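Local coordinates for protein octenoyl-coa reductase/carboxylase (Streptomyces sp., PDB 4A0S) that reductively carboxylates 2-octenoyl-CoA using NADPH, probably to provide a polyketide extender unit for cinnabaramide biosynthesis, at residues L275-D280 / G315-G320; L321-A326 / G330-C335; L268-A273 / R293-L298. All blocks are in the same frame, centred on the assembly; numbering follows the deposited sequence.

Interaction 1. Residues L275-D280 / G315-G320; sequences LGITDD and GRVTFG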
loop_
_atom_site.group_PDB
_atom_site.type_symbol
_atom_site.label_atom_id
_atom_site.label_comp_id
_atom_site.label_asym_id
_atom_site.label_seq_id
_atom_site.Cartn_x
_atom_site.Cartn_y
_atom_site.Cartn_z
ATOM N N LEU A 275 25.031 -14.753 -20.980
ATOM C CA LEU A 275 24.906 -15.446 -19.711
ATOM C C LEU A 275 25.045 -16.949 -19.881
ATOM O O LEU A 275 25.360 -17.655 -18.929
ATOM C CB LEU A 275 23.555 -15.154 -19.075
ATOM C CG LEU A 275 23.355 -13.777 -18.457
ATOM C CD1 LEU A 275 21.870 -13.466 -18.445
ATOM C CD2 LEU A 275 23.949 -13.735 -17.060
ATOM N N GLY A 276 24.798 -17.439 -21.089
ATOM C CA GLY A 276 24.810 -18.869 -21.325
ATOM C C GLY A 276 23.581 -19.514 -20.721
ATOM O O GLY A 276 23.647 -20.620 -20.187
ATOM N N ILE A 277 22.458 -18.810 -20.789
ATOM C CA ILE A 277 21.186 -19.391 -20.396
ATOM C C ILE A 277 20.698 -20.308 -21.521
ATOM O O ILE A 277 20.694 -19.938 -22.703
ATOM C CB ILE A 277 20.145 -18.316 -20.021
ATOM C CG1 ILE A 277 20.601 -17.548 -18.768
ATOM C CG2 ILE A 277 18.765 -18.945 -19.807
ATOM C CD1 ILE A 277 19.799 -16.257 -18.490
ATOM N N THR A 278 20.358 -21.532 -21.138
ATOM C CA THR A 278 19.747 -22.511 -22.027
ATOM C C THR A 278 18.504 -23.018 -21.295
ATOM O O THR A 278 18.378 -22.799 -20.098
ATOM C CB THR A 278 20.704 -23.670 -22.329
ATOM O OG1 THR A 278 21.203 -24.218 -21.098
ATOM C CG2 THR A 278 21.872 -23.191 -23.158
ATOM N N ASP A 279 17.604 -23.711 -21.985
ATOM C CA ASP A 279 16.311 -24.079 -21.391
ATOM C C ASP A 279 16.365 -25.084 -20.259
ATOM O O ASP A 279 15.388 -25.256 -19.525
ATOM C CB ASP A 279 15.347 -24.577 -22.462
ATOM C CG ASP A 279 14.860 -23.468 -23.336
ATOM O OD1 ASP A 279 15.201 -22.306 -23.022
ATOM O OD2 ASP A 279 14.160 -23.749 -24.334
ATOM N N ASP A 280 17.504 -25.749 -20.129
ATOM C CA ASP A 280 17.673 -26.786 -19.140
ATOM C C ASP A 280 18.219 -26.184 -17.859
ATOM O O ASP A 280 18.338 -26.875 -16.845
ATOM C CB ASP A 280 18.619 -27.860 -19.674
ATOM C CG ASP A 280 19.961 -27.295 -20.091
ATOM O OD1 ASP A 280 20.677 -26.786 -19.212
ATOM O OD2 ASP A 280 20.306 -27.363 -21.288
ATOM N N GLY A 315 9.164 -17.550 -17.925
ATOM C CA GLY A 315 8.732 -18.744 -17.195
ATOM C C GLY A 315 9.807 -19.515 -16.468
ATOM O O GLY A 315 10.774 -18.933 -15.980
ATOM N N ARG A 316 9.616 -20.833 -16.431
ATOM C CA ARG A 316 10.452 -21.791 -15.696
ATOM C C ARG A 316 11.954 -21.591 -15.920
ATOM O O ARG A 316 12.758 -21.640 -14.985
ATOM C CB ARG A 316 9.998 -23.213 -16.081
ATOM C CG ARG A 316 11.022 -24.303 -15.979
ATOM C CD ARG A 316 10.379 -25.681 -16.029
ATOM N NE ARG A 316 11.357 -26.679 -15.583
ATOM C CZ ARG A 316 11.577 -27.011 -14.311
ATOM N NH1 ARG A 316 10.867 -26.469 -13.326
ATOM N NH2 ARG A 316 12.498 -27.913 -14.017
ATOM N N VAL A 317 12.323 -21.321 -17.161
ATOM C CA VAL A 317 13.726 -21.225 -17.545
ATOM C C VAL A 317 14.421 -20.064 -16.840
ATOM O O VAL A 317 15.559 -20.188 -16.403
ATOM C CB VAL A 317 13.854 -21.106 -19.075
ATOM C CG1 VAL A 317 15.237 -20.641 -19.469
ATOM C CG2 VAL A 317 13.563 -22.447 -19.714
ATOM N N THR A 318 13.713 -18.948 -16.722
ATOM C CA THR A 318 14.286 -17.712 -16.193
ATOM C C THR A 318 13.871 -17.435 -14.761
ATOM O O THR A 318 14.465 -16.588 -14.090
ATOM C CB THR A 318 13.848 -16.504 -17.035
ATOM O OG1 THR A 318 12.419 -16.461 -17.090
ATOM C CG2 THR A 318 14.393 -16.626 -18.443
ATOM N N PHE A 319 12.831 -18.111 -14.293
ATOM C CA PHE A 319 12.212 -17.670 -13.053
ATOM C C PHE A 319 13.124 -17.795 -11.846
ATOM O O PHE A 319 13.135 -16.917 -11.002
ATOM C CB PHE A 319 10.899 -18.381 -12.791
ATOM C CG PHE A 319 10.150 -17.814 -11.633
ATOM C CD1 PHE A 319 9.329 -16.719 -11.802
ATOM C CD2 PHE A 319 10.294 -18.355 -10.365
ATOM C CE1 PHE A 319 8.637 -16.174 -10.736
ATOM C CE2 PHE A 319 9.605 -17.801 -9.282
ATOM C CZ PHE A 319 8.791 -16.710 -9.477
ATOM N N GLY A 320 13.864 -18.897 -11.761
ATOM C CA GLY A 320 14.809 -19.115 -10.680
ATOM C C GLY A 320 15.831 -18.011 -10.685
ATOM O O GLY A 320 16.227 -17.517 -9.637
#

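Interaction 2. Residues L321-A326 / G330-C335; sequences LSVIVA and GTVVTC. With NAP (NADP nicotinamide-adenine-dinucleotide phosphate), chain F.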
loop_
_atom_site.group_PDB
_atom_site.type_symbol
_atom_site.label_atom_id
_atom_site.label_comp_id
_atom_site.label_asym_id
_atom_site.label_seq_id
_atom_site.Cartn_x
_atom_site.Cartn_y
_atom_site.Cartn_z
ATOM N N LEU A 321 16.243 -17.609 -11.884
ATOM C CA LEU A 321 17.155 -16.479 -12.046
ATOM C C LEU A 321 16.499 -15.197 -11.536
ATOM O O LEU A 321 17.109 -14.445 -10.788
ATOM C CB LEU A 321 17.548 -16.323 -13.512
ATOM C CG LEU A 321 18.169 -17.575 -14.137
ATOM C CD1 LEU A 321 18.128 -17.495 -15.662
ATOM C CD2 LEU A 321 19.578 -17.698 -13.635
ATOM N N SER A 322 15.244 -14.983 -11.935
ATOM C CA SER A 322 14.491 -13.773 -11.589
ATOM C C SER A 322 14.442 -13.588 -10.083
ATOM O O SER A 322 14.658 -12.478 -9.589
ATOM C CB SER A 322 13.083 -13.833 -12.163
ATOM O OG SER A 322 13.148 -13.783 -13.569
ATOM N N VAL A 323 14.199 -14.682 -9.364
ATOM C CA VAL A 323 14.199 -14.664 -7.904
ATOM C C VAL A 323 15.575 -14.300 -7.345
ATOM O O VAL A 323 15.688 -13.527 -6.395
ATOM C CB VAL A 323 13.715 -16.013 -7.306
ATOM C CG1 VAL A 323 13.916 -16.028 -5.818
ATOM C CG2 VAL A 323 12.256 -16.203 -7.597
ATOM N N ILE A 324 16.620 -14.835 -7.949
ATOM C CA ILE A 324 17.964 -14.595 -7.429
ATOM C C ILE A 324 18.414 -13.163 -7.688
ATOM O O ILE A 324 18.960 -12.498 -6.800
ATOM C CB ILE A 324 18.975 -15.597 -8.019
ATOM C CG1 ILE A 324 18.666 -16.997 -7.473
ATOM C CG2 ILE A 324 20.417 -15.175 -7.659
ATOM C CD1 ILE A 324 19.281 -18.105 -8.267
ATOM N N VAL A 325 18.138 -12.693 -8.900
ATOM C CA VAL A 325 18.664 -11.421 -9.382
ATOM C C VAL A 325 18.023 -10.192 -8.737
ATOM O O VAL A 325 18.676 -9.176 -8.571
ATOM C CB VAL A 325 18.579 -11.353 -10.912
ATOM C CG1 VAL A 325 17.161 -11.014 -11.376
ATOM C CG2 VAL A 325 19.578 -10.399 -11.454
ATOM N N ALA A 326 16.755 -10.292 -8.363
ATOM C CA ALA A 326 16.069 -9.151 -7.786
ATOM C C ALA A 326 16.780 -8.689 -6.518
ATOM O O ALA A 326 17.235 -9.506 -5.738
ATOM C CB ALA A 326 14.622 -9.490 -7.517
ATOM N N GLY A 330 13.159 -6.766 -3.481
ATOM C CA GLY A 330 12.714 -6.626 -4.859
ATOM C C GLY A 330 11.470 -7.440 -5.166
ATOM O O GLY A 330 11.017 -8.242 -4.361
ATOM N N THR A 331 10.935 -7.226 -6.354
ATOM C CA THR A 331 9.710 -7.871 -6.780
ATOM C C THR A 331 9.929 -8.525 -8.126
ATOM O O THR A 331 10.400 -7.893 -9.059
ATOM C CB THR A 331 8.576 -6.848 -6.883
ATOM O OG1 THR A 331 8.349 -6.271 -5.590
ATOM C CG2 THR A 331 7.282 -7.516 -7.374
ATOM N N VAL A 332 9.649 -9.817 -8.183
ATOM C CA VAL A 332 9.511 -10.498 -9.436
ATOM C C VAL A 332 8.016 -10.423 -9.733
ATOM O O VAL A 332 7.206 -10.923 -8.964
ATOM C CB VAL A 332 9.947 -11.964 -9.336
ATOM C CG1 VAL A 332 9.718 -12.656 -10.674
ATOM C CG2 VAL A 332 11.393 -12.064 -8.903
ATOM N N VAL A 333 7.658 -9.763 -10.817
ATOM C CA VAL A 333 6.268 -9.706 -11.216
ATOM C C VAL A 333 6.136 -10.572 -12.449
ATOM O O VAL A 333 6.905 -10.425 -13.397
ATOM C CB VAL A 333 5.759 -8.253 -11.420
ATOM C CG1 VAL A 333 6.582 -7.488 -12.489
ATOM C CG2 VAL A 333 4.259 -8.233 -11.727
ATOM N N THR A 334 5.189 -11.505 -12.415
ATOM C CA THR A 334 5.068 -12.479 -13.487
ATOM C C THR A 334 3.646 -12.573 -13.997
ATOM O O THR A 334 2.694 -12.568 -13.204
ATOM C CB THR A 334 5.511 -13.892 -13.036
ATOM O OG1 THR A 334 5.303 -14.817 -14.111
ATOM C CG2 THR A 334 4.729 -14.347 -11.796
ATOM N N CYS A 335 3.509 -12.673 -15.314
ATOM C CA CYS A 335 2.189 -12.819 -15.928
ATOM C C CYS A 335 2.159 -13.976 -16.894
ATOM O O CYS A 335 1.225 -14.118 -17.690
ATOM C CB CYS A 335 1.820 -11.551 -16.691
ATOM S SG CYS A 335 2.860 -11.236 -18.140
HETATM P PA NAP F . 5.919 -12.491 -27.418
HETATM O O1A NAP F . 5.536 -11.164 -28.173
HETATM O O2A NAP F . 6.155 -13.704 -28.267
HETATM O O5B NAP F . 7.207 -12.173 -26.639
HETATM C C5B NAP F . 7.684 -13.171 -25.758
HETATM C C4B NAP F . 9.180 -12.944 -25.616
HETATM O O4B NAP F . 9.632 -13.935 -24.683
HETATM C C3B NAP F . 9.956 -13.165 -26.932
HETATM O O3B NAP F . 10.468 -11.899 -27.295
HETATM C C2B NAP F . 11.154 -14.011 -26.528
HETATM O O2B NAP F . 12.254 -13.212 -26.096
HETATM C C1B NAP F . 10.672 -14.780 -25.351
HETATM N N9A NAP F . 9.996 -16.006 -25.846
HETATM C C8A NAP F . 9.296 -16.194 -26.977
HETATM N N7A NAP F . 8.818 -17.444 -27.025
HETATM C C5A NAP F . 9.227 -18.033 -25.910
HETATM C C6A NAP F . 9.068 -19.308 -25.427
HETATM N N6A NAP F . 8.351 -20.193 -26.117
HETATM N N1A NAP F . 9.611 -19.605 -24.257
HETATM C C2A NAP F . 10.292 -18.704 -23.554
HETATM N N3A NAP F . 10.491 -17.480 -23.991
HETATM C C4A NAP F . 9.960 -17.131 -25.166
HETATM O O3 NAP F . 4.808 -12.851 -26.322
HETATM P PN NAP F . 4.241 -11.794 -25.253
HETATM O O1N NAP F . 2.965 -11.241 -25.979
HETATM O O2N NAP F . 5.267 -10.809 -24.752
HETATM O O5D NAP F . 3.781 -12.846 -24.145
HETATM C C5D NAP F . 4.840 -13.470 -23.425
HETATM C C4D NAP F . 4.164 -14.374 -22.434
HETATM O O4D NAP F . 3.300 -13.511 -21.615
HETATM C C3D NAP F . 3.227 -15.392 -23.083
HETATM O O3D NAP F . 3.431 -16.579 -22.288
HETATM C C2D NAP F . 1.843 -14.815 -22.871
HETATM O O2D NAP F . 0.836 -15.852 -22.804
HETATM C C1D NAP F . 2.051 -14.248 -21.481
HETATM N N1N NAP F . 1.157 -13.120 -21.364
HETATM C C2N NAP F . 0.372 -13.063 -20.232
HETATM C C3N NAP F . -0.459 -11.983 -20.136
HETATM C C7N NAP F . -1.311 -11.932 -18.928
HETATM O O7N NAP F . -1.195 -12.751 -18.011
HETATM N N7N NAP F . -2.197 -10.974 -18.982
HETATM C C4N NAP F . -0.520 -10.987 -21.115
HETATM C C5N NAP F . 0.273 -11.024 -22.249
HETATM C C6N NAP F . 1.130 -12.107 -22.368
HETATM P P2B NAP F . 13.672 -13.971 -26.050
HETATM O O1X NAP F . 14.588 -12.624 -25.993
HETATM O O2X NAP F . 13.828 -14.815 -24.686
HETATM O O3X NAP F . 13.658 -14.737 -27.350
#

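Interaction 3. Residues L268-A273 / R293-L298; sequences LVINRA and RKLAKL. With CO8 (octanoyl-coenzyme A), chain L.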
loop_
_atom_site.group_PDB
_atom_site.type_symbol
_atom_site.label_atom_id
_atom_site.label_comp_id
_atom_site.label_asym_id
_atom_site.label_seq_id
_atom_site.Cartn_x
_atom_site.Cartn_y
_atom_site.Cartn_z
ATOM N N LEU A 268 20.267 -0.476 -22.158
ATOM C CA LEU A 268 20.890 -1.498 -21.337
ATOM C C LEU A 268 20.292 -2.825 -21.721
ATOM O O LEU A 268 19.105 -3.091 -21.502
ATOM C CB LEU A 268 20.693 -1.233 -19.849
ATOM C CG LEU A 268 21.198 0.127 -19.367
ATOM C CD1 LEU A 268 20.920 0.234 -17.888
ATOM C CD2 LEU A 268 22.685 0.341 -19.684
ATOM N N VAL A 269 21.126 -3.640 -22.345
ATOM C CA VAL A 269 20.673 -4.875 -22.915
ATOM C C VAL A 269 21.604 -5.987 -22.508
ATOM O O VAL A 269 22.831 -5.840 -22.539
ATOM C CB VAL A 269 20.615 -4.781 -24.449
ATOM C CG1 VAL A 269 19.991 -6.030 -25.025
ATOM C CG2 VAL A 269 19.838 -3.541 -24.850
ATOM N N ILE A 270 20.995 -7.089 -22.091
ATOM C CA ILE A 270 21.720 -8.307 -21.772
ATOM C C ILE A 270 21.280 -9.368 -22.769
ATOM O O ILE A 270 20.100 -9.697 -22.842
ATOM C CB ILE A 270 21.441 -8.791 -20.319
ATOM C CG1 ILE A 270 22.016 -7.816 -19.289
ATOM C CG2 ILE A 270 22.006 -10.178 -20.084
ATOM C CD1 ILE A 270 21.592 -8.115 -17.837
ATOM N N ASN A 271 22.218 -9.889 -23.554
ATOM C CA ASN A 271 21.896 -11.039 -24.376
ATOM C C ASN A 271 22.000 -12.277 -23.492
ATOM O O ASN A 271 23.016 -12.490 -22.841
ATOM C CB ASN A 271 22.819 -11.137 -25.591
ATOM C CG ASN A 271 22.347 -12.176 -26.584
ATOM O OD1 ASN A 271 22.171 -13.352 -26.238
ATOM N ND2 ASN A 271 22.115 -11.748 -27.832
ATOM N N ARG A 272 20.955 -13.096 -23.454
ATOM C CA ARG A 272 20.977 -14.241 -22.549
ATOM C C ARG A 272 21.979 -15.349 -22.908
ATOM O O ARG A 272 22.229 -16.229 -22.100
ATOM C CB ARG A 272 19.574 -14.790 -22.296
ATOM C CG ARG A 272 18.921 -15.444 -23.497
ATOM C CD ARG A 272 17.936 -16.501 -23.036
ATOM N NE ARG A 272 16.720 -15.908 -22.504
ATOM C CZ ARG A 272 15.702 -16.602 -22.000
ATOM N NH1 ARG A 272 15.748 -17.930 -21.956
ATOM N NH2 ARG A 272 14.625 -15.966 -21.552
ATOM N N ALA A 273 22.560 -15.295 -24.106
ATOM C CA ALA A 273 23.701 -16.154 -24.455
ATOM C C ALA A 273 24.989 -15.671 -23.774
ATOM O O ALA A 273 25.855 -16.472 -23.409
ATOM C CB ALA A 273 23.885 -16.196 -25.949
ATOM N N ARG A 293 23.671 -15.006 -10.145
ATOM C CA ARG A 293 24.765 -14.171 -9.670
ATOM C C ARG A 293 25.438 -13.399 -10.801
ATOM O O ARG A 293 25.659 -12.201 -10.674
ATOM C CB ARG A 293 25.796 -15.012 -8.923
ATOM C CG ARG A 293 25.371 -15.414 -7.533
ATOM C CD ARG A 293 26.142 -16.630 -7.072
ATOM N NE ARG A 293 26.269 -16.672 -5.620
ATOM C CZ ARG A 293 26.730 -17.716 -4.941
ATOM N NH1 ARG A 293 27.101 -18.819 -5.579
ATOM N NH2 ARG A 293 26.815 -17.658 -3.621
ATOM N N LYS A 294 25.768 -14.088 -11.898
ATOM C CA LYS A 294 26.321 -13.426 -13.081
ATOM C C LYS A 294 25.359 -12.368 -13.602
ATOM O O LYS A 294 25.765 -11.264 -13.952
ATOM C CB LYS A 294 26.614 -14.420 -14.211
ATOM C CG LYS A 294 27.771 -15.380 -13.961
ATOM C CD LYS A 294 28.385 -15.836 -15.295
ATOM C CE LYS A 294 28.439 -17.363 -15.429
ATOM N NZ LYS A 294 27.094 -17.954 -15.742
ATOM N N LEU A 295 24.081 -12.726 -13.645
ATOM C CA LEU A 295 23.044 -11.844 -14.142
ATOM C C LEU A 295 22.940 -10.600 -13.272
ATOM O O LEU A 295 22.945 -9.487 -13.778
ATOM C CB LEU A 295 21.712 -12.585 -14.208
ATOM C CG LEU A 295 20.507 -11.780 -14.685
ATOM C CD1 LEU A 295 20.755 -11.150 -16.042
ATOM C CD2 LEU A 295 19.306 -12.676 -14.717
ATOM N N ALA A 296 22.873 -10.806 -11.965
ATOM C CA ALA A 296 22.898 -9.706 -11.002
ATOM C C ALA A 296 24.130 -8.832 -11.192
ATOM O O ALA A 296 24.009 -7.611 -11.300
ATOM C CB ALA A 296 22.835 -10.236 -9.576
ATOM N N LYS A 297 25.307 -9.454 -11.247
ATOM C CA LYS A 297 26.533 -8.712 -11.509
ATOM C C LYS A 297 26.389 -7.879 -12.777
ATOM O O LYS A 297 26.715 -6.697 -12.772
ATOM C CB LYS A 297 27.760 -9.634 -11.584
ATOM C CG LYS A 297 28.761 -9.230 -12.674
ATOM C CD LYS A 297 30.188 -9.705 -12.418
ATOM C CE LYS A 297 31.042 -8.599 -11.805
ATOM N NZ LYS A 297 30.966 -7.288 -12.544
ATOM N N LEU A 298 25.888 -8.487 -13.851
ATOM C CA LEU A 298 25.688 -7.760 -15.100
ATOM C C LEU A 298 24.741 -6.581 -14.949
ATOM O O LEU A 298 25.017 -5.494 -15.473
ATOM C CB LEU A 298 25.146 -8.660 -16.200
ATOM C CG LEU A 298 26.089 -9.372 -17.156
ATOM C CD1 LEU A 298 25.233 -10.040 -18.221
ATOM C CD2 LEU A 298 27.108 -8.402 -17.781
HETATM N N1A CO8 L . 32.006 -24.845 4.664
HETATM C C2A CO8 L . 32.533 -23.633 4.515
HETATM N N3A CO8 L . 31.983 -22.730 3.706
HETATM C C4A CO8 L . 30.868 -23.025 3.009
HETATM C C5A CO8 L . 30.292 -24.284 3.142
HETATM C C6A CO8 L . 30.892 -25.207 3.997
HETATM N N6A CO8 L . 30.376 -26.424 4.161
HETATM N N7A CO8 L . 29.216 -24.319 2.359
HETATM C C8A CO8 L . 29.115 -23.134 1.757
HETATM N N9A CO8 L . 30.124 -22.340 2.142
HETATM C C1B CO8 L . 30.355 -20.916 1.700
HETATM C C2B CO8 L . 30.811 -20.716 0.246
HETATM O O2B CO8 L . 31.806 -19.682 0.198
HETATM C C3B CO8 L . 29.533 -20.271 -0.469
HETATM O O3B CO8 L . 29.831 -19.355 -1.527
HETATM P P3B CO8 L . 29.477 -19.726 -3.062
HETATM O O7A CO8 L . 30.217 -21.145 -3.328
HETATM O O8A CO8 L . 27.885 -20.020 -3.099
HETATM O O9A CO8 L . 29.892 -18.644 -3.988
HETATM C C4B CO8 L . 28.800 -19.500 0.614
HETATM O O4B CO8 L . 29.053 -20.249 1.829
HETATM C C5B CO8 L . 27.295 -19.404 0.263
HETATM O O5B CO8 L . 26.593 -18.478 1.130
HETATM P P1A CO8 L . 26.634 -16.853 0.899
HETATM O O1A CO8 L . 25.558 -16.235 1.958
HETATM O O2A CO8 L . 27.996 -16.279 1.065
HETATM O O3A CO8 L . 26.070 -16.539 -0.611
HETATM P P2A CO8 L . 24.597 -15.904 -0.944
HETATM O O4A CO8 L . 24.396 -16.206 -2.513
HETATM O O5A CO8 L . 24.403 -14.456 -0.612
HETATM O O6A CO8 L . 23.510 -16.848 -0.209
HETATM C CBP CO8 L . 21.607 -17.392 1.208
HETATM C CCP CO8 L . 22.358 -16.297 0.445
HETATM C CDP CO8 L . 21.118 -18.422 0.177
HETATM C CEP CO8 L . 20.412 -16.733 1.914
HETATM C CAP CO8 L . 22.597 -18.042 2.219
HETATM O OAP CO8 L . 23.247 -17.024 3.005
HETATM C C9P CO8 L . 21.893 -18.997 3.188
HETATM O O9P CO8 L . 21.468 -20.100 2.820
HETATM N N8P CO8 L . 21.792 -18.497 4.420
HETATM C C7P CO8 L . 21.116 -19.183 5.516
HETATM C C6P CO8 L . 19.610 -19.129 5.246
HETATM C C5P CO8 L . 18.957 -20.348 5.892
HETATM O O5P CO8 L . 18.894 -21.427 5.299
HETATM N N4P CO8 L . 18.515 -20.160 7.134
HETATM C C3P CO8 L . 18.608 -18.867 7.830
HETATM C C2P CO8 L . 17.730 -18.940 9.066
HETATM S S1P CO8 L . 15.950 -18.654 8.700
HETATM C "C1'" CO8 L . 15.509 -18.374 10.339
HETATM O "O1'" CO8 L . 15.320 -19.343 11.083
HETATM C "C2'" CO8 L . 15.446 -17.053 10.774
HETATM C "C3'" CO8 L . 15.101 -16.724 12.081
HETATM C "C4'" CO8 L . 14.974 -15.401 12.527
HETATM C "C5'" CO8 L . 15.398 -14.309 11.539
HETATM C "C6'" CO8 L . 15.487 -12.948 12.254
HETATM C "C7'" CO8 L . 16.215 -11.992 11.323
HETATM C "C8'" CO8 L . 16.240 -10.602 11.933
#

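Interaction 1. Residues L275-D280 / G315-G320
Val-317, in the first turn of helix 316-325, turns its two methyls toward the loop 275-280 and meets Ile-277 and Asp-279 there. Both segments belong to the Rossmann-type nucleotide-binding domain, and the contact joins the loop between helices 272-275 and 285-303 to the start of helix 316-325. The loop begins with a Schellman motif: Gly-276, at positive phi, ends helix 272-275, and Ile-277 N bonds back to Arg-272 O. The chain then turns so that Ile-277 faces the helix while Thr-278 points away, its hydroxyl bonded to Arg-287. The two methyls of the valine have different neighbours. CG1 stands anti to the backbone N (chi1 165°), which sets Val-317 CG1 3.9 Å from Ile-277 CG2 and also at the border of the Asp-279 carboxylate. The valine and isoleucine side chains cross obliquely, so they touch by one methyl each rather than lying alongside. Val-317 CG1 also lies 3.9 Å from Thr-278 O, which brings the loop backbone into the contact. CG2 lies mainly against the aspartate, backbone and side chain alike, and Asp-279 CA approaches Val-317 CG2 to 3.6 Å. With an alanine here, the loss of both branches would probably open a gap between helix and loop and leave Ile-277 CG2 without its mate across it. Arg-272 packs on the same valine, which places the contact beside the NADP-binding site. The carboxylate of Asp-279 comes in across the methyls: Asp-279 OD1 is 3.7 Å from Val-317 CG2, and the carbonyl oxygen Asp-279 O is nearer still to that methyl, at 3.4 Å.

Interaction 2. Residues L321-A326 / G330-C335
Helix 316-325 closes over strand 331-334 with the CA atoms of Ser-322 and Val-332 6.3 Å apart, and the two backbones draw in to 5.1 Å between the CA atoms of Ala-326 and Gly-330, beside the short connection. This is the second half of a beta-alpha-beta unit of the Rossmann fold, in which strand 309-312 leads into the helix and strand 331-334 follows it. Val-332 carries the packing from the strand. Val-332 CG1, anti to the backbone N (chi1 177°), reaches Ser-322 CB at 3.9 Å, while Val-332 CG2 is set against the helix backbone, 3.4 Å from Ser-322 O. Val-323 CG2 and Ala-326 CB each come to 4.4 Å from Val-332 CG2, so that one methyl is bordered by Ser-322 and Val-323 of the helix and by Ala-326 just beyond its end. Of the Ser-322 side chain it is CB that meets the valine; the hydroxyl is bonded to Glu-312 and to Thr-318 O. At the near end the fit is close: a beta carbon built on Gly-330 would stand just 3.1 Å from Ala-326 CB. The other end of the strand delivers Cys-335 to the NADP pocket, where helix 200-210 packs on it through Thr-205 and Met-209. There the thiol meets the nicotinamide ring, Cys-335 SG lying 3.7 Å from C2N of the cofactor.

Interaction 3. Residues L268-A273 / R293-L298
Ile-270 projects from strand 269-271 toward helix 285-303 and spends its carbons on two leucines, Leu-295 and Leu-298, one helical turn apart. From CB, which points at the helix, the chain divides. The short branch, CG2, stands anti to the backbone N and meets the end of Leu-298, with Leu-298 CD1 3.7 Å from Ile-270 CG2. On the long branch, CG1 passes the same methyl at a looser distance. Chi2 is extended (171°), and this carries the tip onward to the second leucine: Ile-270 CD1 lies 3.6 Å from Leu-295 CD1 and 4.0 Å from Leu-298 CB. Leu-275 packs on both Ile-270 and Leu-295. The arrangement is the helix-on-sheet layer of the Rossmann fold, seen at a strand that is outermost in the parallel sheet of this chain. At the end of the strand, Asn-271 is the N-cap of the short helix 272-275: its OD1 accepts Ala-273 N at 2.9 Å, in the carbonyl plane and fairly straight at 161°. Arg-272 follows, its guanidinium making a long, weak ion pair with O2X on the 2'-phosphate of NADP. Helix 285-303 also reaches a ligand, octanoyl-CoA, through Arg-293. This arginine takes one oxygen of the 3'-phosphate at the edge of its guanidinium, in plane, so that both terminal nitrogens donate to O8A, Arg-293 NH1 at 2.9 Å and NH2 at 2.6 Å. Arg-286 bonds the same ligand, and a weak bond from Arg-293 NH2 to O4A, at 3.0 Å, brings in the pyrophosphate.

In the fold
The three contacts sit within one Rossmann-type domain, their centres 12 to 14 Å apart on the same side of the chain's centre. Interactions 1 and 3 alternate along the chain, 268-273 and 275-280 being followed by their partners 293-298 and 315-320, whereas interaction 2 comes after both. Helix 316-325 serves interaction 1 with its first turns and interaction 2 with its last. Interactions 2 and 3 both reach the parallel six-stranded sheet, and Val-325 packs on Leu-295 and Ala-296 between them. Ile-277 against Leu-321 joins interactions 1 and 2. This connected packing links residues at the two ends of NADP, Arg-272 and Cys-335, with Arg-293 at octanoyl-CoA.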